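Local structure of CBS domain-containing predicted protein TM0935 (Thermotoga maritima, 1O50) at residues A[66-69]-A[70-74]. The protein is of uncharacterised function but, as a tandem CBS-domain protein, probably binds an adenine nucleotide or related ligand in a regulatory role. Residues are numbered along the deposited sequence; the frame is centred on the assembly and turned at random.
Sequences MHLL and KVSGF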
loop_
_atom_site.group_PDB
_atom_site.type_symbol
_atom_site.label_atom_id
_atom_site.label_comp_id
_atom_site.label_asym_id
_atom_site.label_seq_id
_atom_site.Cartn_x
_atom_site.Cartn_y
_atom_site.Cartn_z
ATOM N N MET A 66 -5.553 1.005 -3.577
ATOM C CA MET A 66 -6.049 -0.340 -3.906
ATOM C C MET A 66 -7.485 -0.229 -4.429
ATOM O O MET A 66 -7.955 -1.092 -5.228
ATOM C CB MET A 66 -5.959 -1.291 -2.702
ATOM C CG MET A 66 -6.699 -2.641 -2.895
ATOM S SD MET A 66 -5.948 -3.751 -4.247
ATOM C CE MET A 66 -4.615 -4.413 -3.385
ATOM N N HIS A 67 -8.227 0.769 -3.948
ATOM C CA HIS A 67 -9.564 1.004 -4.505
ATOM C C HIS A 67 -9.452 1.427 -6.004
ATOM O O HIS A 67 -10.180 0.917 -6.831
ATOM C CB HIS A 67 -10.334 2.042 -3.710
ATOM C CG HIS A 67 -11.712 2.316 -4.242
ATOM N ND1 HIS A 67 -12.685 1.342 -4.361
ATOM C CD2 HIS A 67 -12.297 3.481 -4.620
ATOM C CE1 HIS A 67 -13.806 1.899 -4.805
ATOM N NE2 HIS A 67 -13.584 3.195 -4.994
ATOM N N LEU A 68 -8.499 2.297 -6.330
ATOM C CA LEU A 68 -8.244 2.753 -7.698
ATOM C C LEU A 68 -7.804 1.594 -8.601
ATOM O O LEU A 68 -8.206 1.498 -9.774
ATOM C CB LEU A 68 -7.171 3.858 -7.690
ATOM C CG LEU A 68 -6.856 4.572 -9.004
ATOM C CD1 LEU A 68 -8.120 5.012 -9.752
ATOM C CD2 LEU A 68 -5.921 5.781 -8.755
ATOM N N LEU A 69 -7.022 0.679 -8.031
ATOM C CA LEU A 69 -6.570 -0.509 -8.740
ATOM C C LEU A 69 -7.790 -1.393 -9.060
ATOM O O LEU A 69 -7.929 -1.887 -10.174
ATOM C CB LEU A 69 -5.547 -1.261 -7.881
ATOM C CG LEU A 69 -4.777 -2.393 -8.540
ATOM C CD1 LEU A 69 -3.839 -1.805 -9.621
ATOM C CD2 LEU A 69 -3.994 -3.259 -7.533
ATOM N N LYS A 70 -8.700 -1.534 -8.105
ATOM C CA LYS A 70 -9.877 -2.355 -8.276
ATOM C C LYS A 70 -10.827 -1.742 -9.334
ATOM O O LYS A 70 -11.328 -2.430 -10.215
ATOM C CB LYS A 70 -10.602 -2.584 -6.931
ATOM C CG LYS A 70 -9.898 -3.577 -6.021
ATOM C CD LYS A 70 -10.571 -3.639 -4.661
ATOM C CE LYS A 70 -9.809 -4.541 -3.685
ATOM N NZ LYS A 70 -10.443 -4.529 -2.286
ATOM N N VAL A 71 -11.061 -0.444 -9.209
ATOM C CA VAL A 71 -11.859 0.325 -10.157
ATOM C C VAL A 71 -11.270 0.133 -11.573
ATOM O O VAL A 71 -12.003 -0.004 -12.555
ATOM C CB VAL A 71 -11.854 1.831 -9.719
ATOM C CG1 VAL A 71 -12.197 2.734 -10.871
ATOM C CG2 VAL A 71 -12.800 2.035 -8.556
ATOM N N SER A 72 -9.938 0.117 -11.656
ATOM C CA SER A 72 -9.221 0.039 -12.918
ATOM C C SER A 72 -9.353 -1.336 -13.533
ATOM O O SER A 72 -9.652 -1.424 -14.695
ATOM C CB SER A 72 -7.753 0.450 -12.773
ATOM O OG SER A 72 -7.684 1.747 -12.212
ATOM N N GLY A 73 -9.190 -2.406 -12.757
ATOM C CA GLY A 73 -9.387 -3.749 -13.238
ATOM C C GLY A 73 -10.766 -4.039 -13.780
ATOM O O GLY A 73 -10.912 -4.829 -14.715
ATOM N N PHE A 74 -11.809 -3.484 -13.149
ATOM C CA PHE A 74 -13.150 -3.584 -13.673
ATOM C C PHE A 74 -13.308 -2.798 -14.992
ATOM O O PHE A 74 -13.799 -3.306 -15.971
ATOM C CB PHE A 74 -14.186 -3.105 -12.660
ATOM C CG PHE A 74 -15.565 -3.188 -13.180
ATOM C CD1 PHE A 74 -16.149 -4.416 -13.384
ATOM C CD2 PHE A 74 -16.266 -2.035 -13.529
ATOM C CE1 PHE A 74 -17.450 -4.530 -13.906
ATOM C CE2 PHE A 74 -17.540 -2.114 -14.046
ATOM C CZ PHE A 74 -18.154 -3.363 -14.231
#
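Two donors of a single residue converge on the carbonyl oxygen Leu68 O: Ser72 N lies 2.9 Å from it and Ser72 OG lies 2.5 Å away, short for such a bond. They reach this oxygen from opposite faces of its carbonyl plane, each tilted from that plane, so the serine straddles its acceptor. The hydroxyl can do this because OG stands beside its own backbone N (chi1 -56°), folded back over the preceding turn. Buried at the subunit interface, the same OG also hydrogen-bonds Trp152 NE1 of the second subunit, and an alanine here would probably cost Leu68 O its second donor and leave that indole NH without its mate across the interface. One residue earlier the backbone bond is much straighter than that of Ser72 N, Val71 N to His67 O at 2.9 Å with an N-H...O angle of 172°. The side chains of the same pair follow the i to i+4 spacing: Val71 CG2 sits over one face of the His67 imidazole, 4.0 Å from the ring centroid and displaced toward the NE2-CE1 rim, a CH-pi contact. On another side the extended Lys70 chain slants across the bent Met66 side chain, bringing its CE within 3.7 Å of Met66 CG. Meanwhile Leu68 packs against helix 35-44. The arrangement exemplifies i to i+4 alpha-helical bonding with a serine hydroxyl returned to the backbone, here in helix 65-77, which follows strand 58-64 of the first CBS domain.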